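PDB 3FDJ: DegV family protein from Eubacterium eligens, which is of unknown function but probably binds a fatty acid, as other members of the DegV family do. Local coordinates for residues A96-Y101 against A108-I113; E77-T82 against E141-I146; D66-A71 against Y91-A96. All coordinates share one frame; numbering follows the deposited sequence.

Contact 1. Residues A96-Y101 against A108-I113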
ATOM      1  N   ALA A  96     -16.427  -7.482  -8.377  1.00  6.88           N
ATOM      2  CA  ALA A  96     -17.872  -7.572  -8.248  1.00  7.66           C
ATOM      3  C   ALA A  96     -18.549  -6.237  -8.600  1.00  7.65           C
ATOM      4  O   ALA A  96     -19.574  -6.192  -9.302  1.00  7.70           O
ATOM      5  CB  ALA A  96     -18.246  -8.046  -6.810  1.00  8.11           C
ATOM      6  N   ALA A  97     -17.967  -5.144  -8.123  1.00  7.41           N
ATOM      7  CA  ALA A  97     -18.485  -3.816  -8.435  1.00  7.59           C
ATOM      8  C   ALA A  97     -18.330  -3.486  -9.933  1.00  6.97           C
ATOM      9  O   ALA A  97     -19.227  -2.890 -10.530  1.00  7.20           O
ATOM     10  CB  ALA A  97     -17.776  -2.756  -7.552  1.00  7.59           C
ATOM     11  N   ARG A  98     -17.215  -3.883 -10.533  1.00  7.17           N
ATOM     12  CA  ARG A  98     -16.993  -3.693 -11.972  1.00  7.48           C
ATOM     13  C   ARG A  98     -18.095  -4.388 -12.769  1.00  7.29           C
ATOM     14  O   ARG A  98     -18.593  -3.861 -13.753  1.00  7.40           O
ATOM     15  CB  ARG A  98     -15.630  -4.247 -12.389  1.00  7.13           C
ATOM     16  CG  ARG A  98     -15.370  -4.272 -13.873  1.00  8.96           C
ATOM     17  CD  ARG A  98     -13.994  -4.769 -14.187  1.00 10.04           C
ATOM     18  NE  ARG A  98     -13.812  -4.929 -15.620  1.00 10.82           N
ATOM     19  CZ  ARG A  98     -14.123  -6.002 -16.333  1.00 14.71           C
ATOM     20  NH1 ARG A  98     -14.668  -7.086 -15.778  1.00 16.25           N
ATOM     21  NH2 ARG A  98     -13.900  -5.991 -17.642  1.00 14.94           N
ATOM     22  N   ALA A  99     -18.456  -5.586 -12.318  1.00  7.41           N
ATOM     23  CA  ALA A  99     -19.484  -6.384 -12.985  1.00  7.53           C
ATOM     24  C   ALA A  99     -20.809  -5.633 -13.057  1.00  7.85           C
ATOM     25  O   ALA A  99     -21.483  -5.624 -14.100  1.00  7.72           O
ATOM     26  CB  ALA A  99     -19.653  -7.720 -12.259  1.00  7.79           C
ATOM     27  N   VAL A 100     -21.217  -5.069 -11.925  1.00  7.15           N
ATOM     28  CA  VAL A 100     -22.433  -4.286 -11.856  1.00  6.67           C
ATOM     29  C   VAL A 100     -22.286  -3.015 -12.704  1.00  5.91           C
ATOM     30  O   VAL A 100     -23.195  -2.640 -13.462  1.00  5.26           O
ATOM     31  CB  VAL A 100     -22.761  -3.923 -10.390  1.00  7.36           C
ATOM     32  CG1 VAL A 100     -23.914  -2.904 -10.332  1.00  9.00           C
ATOM     33  CG2 VAL A 100     -23.099  -5.227  -9.581  1.00 10.18           C
ATOM     34  N   TYR A 101     -21.138  -2.368 -12.607  1.00  6.57           N
ATOM     35  CA  TYR A 101     -20.924  -1.091 -13.330  1.00  6.90           C
ATOM     36  C   TYR A 101     -21.040  -1.283 -14.859  1.00  7.34           C
ATOM     37  O   TYR A 101     -21.686  -0.508 -15.550  1.00  7.57           O
ATOM     38  CB  TYR A 101     -19.579  -0.503 -12.943  1.00  7.18           C
ATOM     39  CG  TYR A 101     -19.393   0.937 -13.377  1.00  6.51           C
ATOM     40  CD1 TYR A 101     -19.970   1.970 -12.645  1.00  9.67           C
ATOM     41  CD2 TYR A 101     -18.643   1.259 -14.503  1.00  8.81           C
ATOM     42  CE1 TYR A 101     -19.810   3.300 -13.032  1.00  9.47           C
ATOM     43  CE2 TYR A 101     -18.468   2.580 -14.905  1.00  8.30           C
ATOM     44  CZ  TYR A 101     -19.051   3.596 -14.150  1.00  9.34           C
ATOM     45  OH  TYR A 101     -18.900   4.903 -14.512  1.00 11.72           O
ATOM     46  N   ALA A 108     -18.517   1.798 -20.980  1.00 13.66           N
ATOM     47  CA  ALA A 108     -17.444   1.883 -19.991  1.00 12.99           C
ATOM     48  C   ALA A 108     -16.381   0.830 -20.225  1.00 12.06           C
ATOM     49  O   ALA A 108     -16.675  -0.289 -20.646  1.00 12.15           O
ATOM     50  CB  ALA A 108     -17.996   1.742 -18.576  1.00 13.12           C
ATOM     51  N   LYS A 109     -15.144   1.208 -19.922  1.00 10.87           N
ATOM     52  CA  LYS A 109     -14.020   0.291 -19.795  1.00 10.98           C
ATOM     53  C   LYS A 109     -13.451   0.442 -18.404  1.00  9.51           C
ATOM     54  O   LYS A 109     -13.140   1.570 -17.979  1.00  9.05           O
ATOM     55  CB  LYS A 109     -12.932   0.668 -20.788  1.00 11.45           C
ATOM     56  CG  LYS A 109     -13.386   0.584 -22.214  1.00 14.16           C
ATOM     57  CD  LYS A 109     -12.223   0.756 -23.193  1.00 18.62           C
ATOM     58  CE  LYS A 109     -12.172   2.111 -23.838  1.00 22.53           C
ATOM     59  NZ  LYS A 109     -12.042   1.906 -25.331  1.00 24.61           N
ATOM     60  N   VAL A 110     -13.312  -0.673 -17.694  1.00  8.63           N
ATOM     61  CA  VAL A 110     -12.819  -0.668 -16.343  1.00  7.94           C
ATOM     62  C   VAL A 110     -11.791  -1.750 -16.181  1.00  9.09           C
ATOM     63  O   VAL A 110     -12.067  -2.917 -16.474  1.00  9.17           O
ATOM     64  CB  VAL A 110     -13.963  -0.909 -15.325  1.00  8.51           C
ATOM     65  CG1 VAL A 110     -13.431  -0.835 -13.886  1.00  9.22           C
ATOM     66  CG2 VAL A 110     -15.111   0.121 -15.537  1.00  8.01           C
ATOM     67  N   ARG A 111     -10.606  -1.385 -15.720  1.00  8.73           N
ATOM     68  CA  ARG A 111      -9.547  -2.365 -15.484  1.00  9.27           C
ATOM     69  C   ARG A 111      -9.283  -2.358 -14.005  1.00  9.49           C
ATOM     70  O   ARG A 111      -8.972  -1.298 -13.439  1.00 10.86           O
ATOM     71  CB  ARG A 111      -8.274  -2.010 -16.248  1.00  9.65           C
ATOM     72  CG  ARG A 111      -7.017  -2.732 -15.725  1.00 10.03           C
ATOM     73  CD  ARG A 111      -7.066  -4.254 -15.945  1.00 12.96           C
ATOM     74  NE  ARG A 111      -6.077  -4.945 -15.100  1.00 12.89           N
ATOM     75  CZ  ARG A 111      -4.759  -5.006 -15.333  1.00 14.14           C
ATOM     76  NH1 ARG A 111      -3.989  -5.669 -14.493  1.00 13.72           N
ATOM     77  NH2 ARG A 111      -4.200  -4.445 -16.403  1.00 13.55           N
ATOM     78  N   VAL A 112      -9.433  -3.521 -13.379  1.00  8.47           N
ATOM     79  CA  VAL A 112      -9.068  -3.675 -11.970  1.00  8.40           C
ATOM     80  C   VAL A 112      -7.666  -4.288 -11.937  1.00  8.79           C
ATOM     81  O   VAL A 112      -7.437  -5.342 -12.546  1.00  8.56           O
ATOM     82  CB  VAL A 112     -10.055  -4.528 -11.192  1.00  7.95           C
ATOM     83  CG1 VAL A 112      -9.632  -4.595  -9.722  1.00  8.47           C
ATOM     84  CG2 VAL A 112     -11.513  -4.001 -11.312  1.00  6.98           C
ATOM     85  N   ILE A 113      -6.760  -3.589 -11.247  1.00  8.42           N
ATOM     86  CA  ILE A 113      -5.347  -3.978 -11.109  1.00  8.48           C
ATOM     87  C   ILE A 113      -5.107  -4.508  -9.704  1.00  8.53           C
ATOM     88  O   ILE A 113      -5.191  -3.770  -8.720  1.00  8.89           O
ATOM     89  CB  ILE A 113      -4.381  -2.803 -11.371  1.00  9.38           C
ATOM     90  CG1 ILE A 113      -4.614  -2.200 -12.750  1.00 10.28           C
ATOM     91  CG2 ILE A 113      -2.909  -3.275 -11.202  1.00  8.17           C
ATOM     92  CD1 ILE A 113      -3.885  -0.878 -12.944  1.00  9.81           C
TER
HETATM   93  O   HOH W   1     -13.844  -3.130 -19.170  1.00 11.59           O
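V110 O receives the N-H of R98 NE at 2.8 Å, which ties a helix side chain to the backbone of the strand beside it. The bond bends moderately (153° at the hydrogen). The oxygen sits at the guanidinium edge, near its plane, whereas NE stands above the V110 carbonyl plane and not on a lone pair. The other backbone polar atom of V110 is met indirectly: V110 N donates to a water 2.9 Å away, and R98 NH2 donates to the same water at a longer 3.2 Å. R98 gets here on an outstretched chain, its CG anti to the backbone N (chi1 172°), and the methylenes rest on the valines, CG 3.9 Å from V110 CB and CD 3.9 Å from V112 CG2. Helix 90-102 is the crossover of a beta-alpha-beta unit between the parallel neighbours 77-82 and 109-114; the axis of 96-101 runs antiparallel to strand 109-113 (177°), 9.5 Å away at the closest. V110 and V112 point at this helix, while K109 and R111 point away; their side chains touch F139. One turn on from R98, the Y101 side chain crosses V110 at about a right angle, with CE2 3.8 Å from A108 CB and CD2 3.9 Å from V110 CG2. Its hydroxyl is hydrogen-bonded to D75 O, and the ring stacks with H105 and meets F72 edge-to-face.

Contact 2. Residues E77-T82 against E141-I146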
ATOM      1  N   GLU A  77     -13.864   5.548 -18.590  1.00 10.91           N
ATOM      2  CA  GLU A  77     -12.552   4.901 -18.580  1.00 11.09           C
ATOM      3  C   GLU A  77     -11.993   4.970 -17.160  1.00 10.01           C
ATOM      4  O   GLU A  77     -11.700   6.049 -16.647  1.00  9.62           O
ATOM      5  CB  GLU A  77     -11.566   5.601 -19.545  1.00 12.04           C
ATOM      6  CG  GLU A  77     -11.948   5.469 -20.980  1.00 14.18           C
ATOM      7  CD  GLU A  77     -11.045   6.222 -21.960  1.00 17.34           C
ATOM      8  OE1 GLU A  77     -10.751   7.423 -21.765  1.00 18.01           O
ATOM      9  OE2 GLU A  77     -10.693   5.596 -22.975  1.00 20.80           O
ATOM     10  N   ILE A  78     -11.867   3.815 -16.523  1.00  8.69           N
ATOM     11  CA  ILE A  78     -11.491   3.730 -15.126  1.00  8.09           C
ATOM     12  C   ILE A  78     -10.419   2.679 -14.914  1.00  8.53           C
ATOM     13  O   ILE A  78     -10.519   1.554 -15.435  1.00  7.59           O
ATOM     14  CB  ILE A  78     -12.708   3.373 -14.231  1.00  8.07           C
ATOM     15  CG1 ILE A  78     -13.883   4.342 -14.459  1.00  8.73           C
ATOM     16  CG2 ILE A  78     -12.315   3.311 -12.711  1.00  8.99           C
ATOM     17  CD1 ILE A  78     -15.141   3.991 -13.652  1.00  9.25           C
ATOM     18  N   PHE A  79      -9.394   3.057 -14.146  1.00  8.30           N
ATOM     19  CA  PHE A  79      -8.424   2.114 -13.626  1.00  8.27           C
ATOM     20  C   PHE A  79      -8.630   2.058 -12.124  1.00  8.41           C
ATOM     21  O   PHE A  79      -8.736   3.097 -11.455  1.00  8.13           O
ATOM     22  CB  PHE A  79      -6.972   2.508 -13.966  1.00  8.25           C
ATOM     23  CG  PHE A  79      -6.622   2.324 -15.403  1.00  9.92           C
ATOM     24  CD1 PHE A  79      -6.339   1.057 -15.916  1.00  8.92           C
ATOM     25  CD2 PHE A  79      -6.590   3.402 -16.265  1.00 10.95           C
ATOM     26  CE1 PHE A  79      -6.025   0.900 -17.254  1.00  9.04           C
ATOM     27  CE2 PHE A  79      -6.300   3.240 -17.630  1.00 11.88           C
ATOM     28  CZ  PHE A  79      -6.033   1.989 -18.117  1.00 10.87           C
ATOM     29  N   VAL A  80      -8.697   0.837 -11.600  1.00  8.91           N
ATOM     30  CA  VAL A  80      -8.876   0.599 -10.171  1.00  9.07           C
ATOM     31  C   VAL A  80      -7.672  -0.147  -9.655  1.00 10.17           C
ATOM     32  O   VAL A  80      -7.356  -1.224 -10.180  1.00 12.73           O
ATOM     33  CB  VAL A  80     -10.137  -0.240  -9.899  1.00  8.48           C
ATOM     34  CG1 VAL A  80     -10.401  -0.309  -8.387  1.00 10.85           C
ATOM     35  CG2 VAL A  80     -11.371   0.337 -10.634  1.00  9.88           C
ATOM     36  N   VAL A  81      -6.988   0.387  -8.639  1.00  8.64           N
ATOM     37  CA  VAL A  81      -5.832  -0.315  -8.054  1.00  8.78           C
ATOM     38  C   VAL A  81      -6.223  -0.860  -6.689  1.00  8.98           C
ATOM     39  O   VAL A  81      -6.794  -0.140  -5.869  1.00  9.01           O
ATOM     40  CB  VAL A  81      -4.611   0.611  -7.956  1.00  9.07           C
ATOM     41  CG1 VAL A  81      -3.381  -0.144  -7.374  1.00  9.30           C
ATOM     42  CG2 VAL A  81      -4.278   1.201  -9.347  1.00  8.33           C
ATOM     43  N   THR A  82      -5.975  -2.144  -6.462  1.00  9.10           N
ATOM     44  CA  THR A  82      -6.335  -2.761  -5.196  1.00  9.39           C
ATOM     45  C   THR A  82      -5.123  -3.341  -4.476  1.00  9.59           C
ATOM     46  O   THR A  82      -4.114  -3.660  -5.076  1.00  9.96           O
ATOM     47  CB  THR A  82      -7.398  -3.897  -5.319  1.00  9.82           C
ATOM     48  OG1 THR A  82      -6.810  -5.084  -5.861  1.00 10.64           O
ATOM     49  CG2 THR A  82      -8.627  -3.472  -6.197  1.00 10.88           C
ATOM     50  N   GLU A 141      -3.611   0.997 -24.417  1.00 11.69           N
ATOM     51  CA  GLU A 141      -2.151   1.040 -24.290  1.00 11.87           C
ATOM     52  C   GLU A 141      -1.723   0.982 -22.833  1.00 11.58           C
ATOM     53  O   GLU A 141      -0.780   0.266 -22.478  1.00 10.95           O
ATOM     54  CB  GLU A 141      -1.581   2.293 -24.962  1.00 12.70           C
ATOM     55  CG  GLU A 141      -1.801   2.315 -26.466  1.00 15.34           C
ATOM     56  CD  GLU A 141      -1.425   3.622 -27.168  1.00 19.75           C
ATOM     57  OE1 GLU A 141      -1.469   4.718 -26.543  1.00 19.26           O
ATOM     58  OE2 GLU A 141      -1.130   3.551 -28.390  1.00 18.94           O
ATOM     59  N   ILE A 142      -2.422   1.748 -21.997  1.00 10.06           N
ATOM     60  CA  ILE A 142      -2.098   1.848 -20.586  1.00  9.67           C
ATOM     61  C   ILE A 142      -2.401   0.517 -19.900  1.00 10.21           C
ATOM     62  O   ILE A 142      -1.596   0.002 -19.108  1.00 10.06           O
ATOM     63  CB  ILE A 142      -2.894   2.983 -19.903  1.00  9.38           C
ATOM     64  CG1 ILE A 142      -2.529   4.329 -20.512  1.00  9.44           C
ATOM     65  CG2 ILE A 142      -2.645   2.963 -18.389  1.00  9.81           C
ATOM     66  CD1 ILE A 142      -3.503   5.481 -20.130  1.00 12.96           C
ATOM     67  N   ASP A 143      -3.541  -0.069 -20.253  1.00 10.32           N
ATOM     68  CA  ASP A 143      -3.993  -1.317 -19.649  1.00 11.51           C
ATOM     69  C   ASP A 143      -2.952  -2.429 -19.880  1.00 11.94           C
ATOM     70  O   ASP A 143      -2.696  -3.201 -18.996  1.00 14.13           O
ATOM     71  CB  ASP A 143      -5.351  -1.696 -20.230  1.00 11.83           C
ATOM     72  CG  ASP A 143      -5.955  -2.954 -19.602  1.00 15.22           C
ATOM     73  OD1 ASP A 143      -5.583  -3.317 -18.475  1.00 18.83           O
ATOM     74  OD2 ASP A 143      -6.835  -3.561 -20.247  1.00 20.28           O
ATOM     75  N   GLY A 144      -2.371  -2.488 -21.067  1.00 12.19           N
ATOM     76  CA  GLY A 144      -1.294  -3.463 -21.362  1.00 12.58           C
ATOM     77  C   GLY A 144       0.005  -3.152 -20.639  1.00 11.13           C
ATOM     78  O   GLY A 144       0.637  -4.024 -20.050  1.00 12.67           O
ATOM     79  N   ALA A 145       0.380  -1.888 -20.667  1.00  9.51           N
ATOM     80  CA  ALA A 145       1.724  -1.481 -20.272  1.00  9.44           C
ATOM     81  C   ALA A 145       1.940  -1.456 -18.774  1.00  9.13           C
ATOM     82  O   ALA A 145       3.077  -1.654 -18.315  1.00 10.33           O
ATOM     83  CB  ALA A 145       2.072  -0.133 -20.892  1.00  9.85           C
ATOM     84  N   ILE A 146       0.881  -1.209 -18.003  1.00  8.56           N
ATOM     85  CA  ILE A 146       1.023  -1.048 -16.564  1.00  8.73           C
ATOM     86  C   ILE A 146       1.524  -2.352 -15.920  1.00  9.76           C
ATOM     87  O   ILE A 146       2.348  -2.318 -15.000  1.00  9.30           O
ATOM     88  CB  ILE A 146      -0.279  -0.526 -15.894  1.00  9.17           C
ATOM     89  CG1 ILE A 146       0.009  -0.108 -14.449  1.00 10.68           C
ATOM     90  CG2 ILE A 146      -1.444  -1.534 -15.973  1.00  8.24           C
ATOM     91  CD1 ILE A 146       0.983   1.132 -14.330  1.00  9.22           C
TER
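F79 spans the space between strand 77-82 and helix 139-150 with the far end of its ring. The tight part lies at I142: F79 CZ comes within 3.5 Å of I142 CG2 and within 3.7 Å of I142 CB, so the branch methyl and the carbon bearing it both press on one ring corner. The methyl approaches the ring obliquely. CB of F79 points toward the helix, and with CG anti to the carbonyl carbon (chi1 -72°) the CZ end of the ring meets I142. The looser part is the next residue along. D143 lies at the ring edge, where its CA is 3.8 Å from F79 CE1 and its CB 4.0 Å from the same atom. Its carboxylate, turned 58° from the ring plane, belongs to the partly exposed side and forms a salt bridge with R111 of the adjacent strand. On the buried side the packing continues: F139 stacks on the F79 ring, and L129, M132 and I133 of helix 120-134 close on I142. With only an alanine at this position in place of F79, I142 would probably face a gap and F139 would lose its stacking partner. The face of the sheet turned from helix 90-102 is thus covered through hydrocarbon at the ring, while charge pairing is kept to the rim, consistent with apolar packing, more than directed bonds, joining strand and helix at F79.

Contact 3. Residues D66-A71 against Y91-A96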
ATOM      1  N   ASP A  66     -21.332  -1.004  -2.968  0.50 14.75           N
ATOM      2  CA  ASP A  66     -21.903   0.345  -3.072  0.50 15.21           C
ATOM      3  C   ASP A  66     -20.840   1.455  -3.011  0.50 14.18           C
ATOM      4  O   ASP A  66     -20.928   2.441  -3.744  0.50 13.49           O
ATOM      5  CB  ASP A  66     -22.960   0.591  -1.982  0.50 15.95           C
ATOM      6  CG  ASP A  66     -24.285  -0.109  -2.265  0.50 18.38           C
ATOM      7  OD1 ASP A  66     -24.602  -0.360  -3.447  0.50 22.94           O
ATOM      8  OD2 ASP A  66     -25.016  -0.407  -1.299  0.50 22.25           O
ATOM      9  N   ALA A  67     -19.842   1.290  -2.147  1.00 13.35           N
ATOM     10  CA  ALA A  67     -18.738   2.261  -2.040  1.00 12.63           C
ATOM     11  C   ALA A  67     -17.904   2.320  -3.308  1.00 11.18           C
ATOM     12  O   ALA A  67     -17.487   3.400  -3.758  1.00 10.10           O
ATOM     13  CB  ALA A  67     -17.843   1.924  -0.835  1.00 13.20           C
ATOM     14  N   TRP A  68     -17.631   1.159  -3.900  1.00 10.37           N
ATOM     15  CA  TRP A  68     -16.933   1.138  -5.186  1.00  9.24           C
ATOM     16  C   TRP A  68     -17.750   1.852  -6.247  1.00  9.50           C
ATOM     17  O   TRP A  68     -17.220   2.666  -6.981  1.00  9.18           O
ATOM     18  CB  TRP A  68     -16.657  -0.281  -5.647  1.00  9.64           C
ATOM     19  CG  TRP A  68     -15.598  -1.024  -4.908  1.00  8.26           C
ATOM     20  CD1 TRP A  68     -15.780  -2.136  -4.112  1.00 10.77           C
ATOM     21  CD2 TRP A  68     -14.194  -0.777  -4.920  1.00  9.63           C
ATOM     22  NE1 TRP A  68     -14.573  -2.576  -3.631  1.00 11.53           N
ATOM     23  CE2 TRP A  68     -13.583  -1.764  -4.112  1.00  9.17           C
ATOM     24  CE3 TRP A  68     -13.383   0.183  -5.528  1.00 11.30           C
ATOM     25  CZ2 TRP A  68     -12.206  -1.798  -3.885  1.00 10.13           C
ATOM     26  CZ3 TRP A  68     -12.027   0.135  -5.306  1.00 11.97           C
ATOM     27  CH2 TRP A  68     -11.450  -0.857  -4.507  1.00 11.19           C
ATOM     28  N   LEU A  69     -19.039   1.550  -6.340  1.00 10.40           N
ATOM     29  CA  LEU A  69     -19.877   2.162  -7.377  1.00 10.73           C
ATOM     30  C   LEU A  69     -19.920   3.665  -7.245  1.00 11.76           C
ATOM     31  O   LEU A  69     -19.829   4.371  -8.243  1.00 11.15           O
ATOM     32  CB  LEU A  69     -21.294   1.575  -7.361  1.00 11.01           C
ATOM     33  CG  LEU A  69     -21.374   0.106  -7.789  1.00 11.17           C
ATOM     34  CD1 LEU A  69     -22.827  -0.404  -7.627  1.00 12.01           C
ATOM     35  CD2 LEU A  69     -20.904  -0.078  -9.245  1.00 10.79           C
ATOM     36  N   GLU A  70     -20.023   4.148  -6.010  1.00 13.35           N
ATOM     37  CA  GLU A  70     -19.990   5.589  -5.747  1.00 14.72           C
ATOM     38  C   GLU A  70     -18.678   6.171  -6.280  1.00 14.40           C
ATOM     39  O   GLU A  70     -18.675   7.211  -6.932  1.00 14.22           O
ATOM     40  CB  GLU A  70     -20.130   5.868  -4.253  1.00 15.44           C
ATOM     41  CG  GLU A  70     -20.191   7.342  -3.893  1.00 20.85           C
ATOM     42  CD  GLU A  70     -20.413   7.595  -2.405  1.00 26.29           C
ATOM     43  OE1 GLU A  70     -19.719   6.977  -1.558  1.00 29.33           O
ATOM     44  OE2 GLU A  70     -21.273   8.439  -2.089  1.00 31.03           O
ATOM     45  N   ALA A  71     -17.573   5.472  -6.054  1.00 13.73           N
ATOM     46  CA  ALA A  71     -16.259   5.973  -6.459  1.00 13.08           C
ATOM     47  C   ALA A  71     -16.050   5.979  -7.959  1.00 13.17           C
ATOM     48  O   ALA A  71     -15.274   6.779  -8.476  1.00 13.14           O
ATOM     49  CB  ALA A  71     -15.149   5.170  -5.795  1.00 13.43           C
ATOM     50  N   TYR A  91      -9.712  -7.044  -3.927  1.00  8.12           N
ATOM     51  CA  TYR A  91      -9.733  -7.279  -5.378  1.00  7.24           C
ATOM     52  C   TYR A  91     -11.071  -7.895  -5.831  1.00  6.73           C
ATOM     53  O   TYR A  91     -11.693  -7.431  -6.785  1.00  6.71           O
ATOM     54  CB  TYR A  91      -8.544  -8.145  -5.788  1.00  7.06           C
ATOM     55  CG  TYR A  91      -8.558  -8.536  -7.260  1.00  6.80           C
ATOM     56  CD1 TYR A  91      -8.099  -7.654  -8.234  1.00  9.43           C
ATOM     57  CD2 TYR A  91      -9.039  -9.756  -7.675  1.00  7.64           C
ATOM     58  CE1 TYR A  91      -8.109  -8.005  -9.581  1.00  7.53           C
ATOM     59  CE2 TYR A  91      -9.049 -10.113  -9.011  1.00  8.64           C
ATOM     60  CZ  TYR A  91      -8.573  -9.238  -9.958  1.00  8.38           C
ATOM     61  OH  TYR A  91      -8.579  -9.597 -11.286  1.00 10.81           O
ATOM     62  N   ASN A  92     -11.528  -8.941  -5.151  1.00  6.33           N
ATOM     63  CA  ASN A  92     -12.796  -9.548  -5.493  1.00  6.42           C
ATOM     64  C   ASN A  92     -13.962  -8.554  -5.383  1.00  6.08           C
ATOM     65  O   ASN A  92     -14.870  -8.577  -6.236  1.00  5.36           O
ATOM     66  CB  ASN A  92     -13.098 -10.773  -4.635  1.00  6.09           C
ATOM     67  CG  ASN A  92     -12.226 -11.954  -4.947  1.00  8.42           C
ATOM     68  OD1 ASN A  92     -11.537 -12.002  -5.995  1.00  8.24           O
ATOM     69  ND2 ASN A  92     -12.261 -12.959  -4.045  1.00  7.37           N
ATOM     70  N   SER A  93     -13.960  -7.711  -4.335  1.00  6.24           N
ATOM     71  CA  SER A  93     -15.047  -6.740  -4.151  1.00  6.65           C
ATOM     72  C   SER A  93     -15.056  -5.742  -5.315  1.00  6.40           C
ATOM     73  O   SER A  93     -16.130  -5.338  -5.803  1.00  5.38           O
ATOM     74  CB  SER A  93     -14.970  -6.021  -2.774  1.00  7.01           C
ATOM     75  OG  SER A  93     -13.873  -5.126  -2.652  1.00  9.83           O
ATOM     76  N   ALA A  94     -13.861  -5.349  -5.752  1.00  6.33           N
ATOM     77  CA  ALA A  94     -13.727  -4.419  -6.881  1.00  6.82           C
ATOM     78  C   ALA A  94     -14.193  -5.074  -8.199  1.00  7.22           C
ATOM     79  O   ALA A  94     -14.830  -4.427  -9.030  1.00  7.30           O
ATOM     80  CB  ALA A  94     -12.283  -3.915  -7.008  1.00  7.29           C
HETATM   81  N   MSE A  95     -13.854  -6.348  -8.386  1.00  7.46           N
HETATM   82  CA  MSE A  95     -14.336  -7.097  -9.567  1.00  7.57           C
HETATM   83  C   MSE A  95     -15.854  -7.250  -9.550  1.00  7.01           C
HETATM   84  O   MSE A  95     -16.502  -7.146 -10.599  1.00  6.89           O
HETATM   85  CB  MSE A  95     -13.658  -8.459  -9.673  1.00  7.77           C
HETATM   86  CG  MSE A  95     -12.192  -8.406  -9.989  1.00  9.94           C
HETATM   87 SE   MSE A  95     -11.916  -7.820 -11.813  0.80 13.81          SE
HETATM   88  CE  MSE A  95     -12.580  -9.350 -12.813  1.00 19.33           C
ATOM     89  N   ALA A  96     -16.427  -7.482  -8.377  1.00  6.88           N
ATOM     90  CA  ALA A  96     -17.872  -7.572  -8.248  1.00  7.66           C
ATOM     91  C   ALA A  96     -18.549  -6.237  -8.600  1.00  7.65           C
ATOM     92  O   ALA A  96     -19.574  -6.192  -9.302  1.00  7.70           O
ATOM     93  CB  ALA A  96     -18.246  -8.046  -6.810  1.00  8.11           C
TER
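Helices 65-72 and 90-102 lie side by side over one face of the N-terminal sheet, strand 77-82 following the first and leading into the second, and W68 reaches from the one helix to S93 and A94 of the other. The indole N-H of W68 NE1 points to S93 OG at 2.8 Å, with 153° at the hydrogen and the oxygen tilted slightly from the ring plane. S93 OG has a second partner as well, through a hydrogen bond to T90 O one turn back in its own helix. With OG between the backbone N and the carbonyl carbon (chi1 69°), the hydroxyl can reach both partners, and it is bracketed between a donor and an acceptor. The single polar atom of the W68 side chain is therefore satisfied, although the residue is buried. A94 supplies the apolar half. Its CA lies 3.9 Å from the centroid of the five-membered ring, only 14° off the normal, a CH-pi contact over the face. The methyl sits over the same face but displaced toward the rim, A94 CB being 3.8 Å from W68 CZ2. A hydrogen bond at the edge and a backbone pressed on the face together would limit how far the indole can shift or turn. The small A94 is consistent with the close approach of the helices, its CA 6.6 Å from that of W68. Around this pair, P63 and A97 also touch the W68 side chain, V25 of strand 21-30 packs on W68 from the sheet, and V112 of strand 109-114 meets A94.

All three contacts belong to one layered alpha/beta unit, and each is largely buried. Contacts 1 and 3 both use helix 90-102 and share A96, the first seating it on the sheet and the other joining it to helix 65-72. Contact 2 covers the opposite face of strand 77-82. V80 CG1 links sheet to helix by packing on W68 CZ3 at 3.5 Å, while R111 CB packs on F79 CD1 between adjacent strands at 3.6 Å. Chemistry follows place. Contact 1 combines valine packing with an arginine at a partly exposed rim, contact 3 sets an indole-hydroxyl bond between helices, W68 buried and S93 partly exposed, and contact 2 is hydrocarbon, with the D143 charge paired to R111 of segment 108-113.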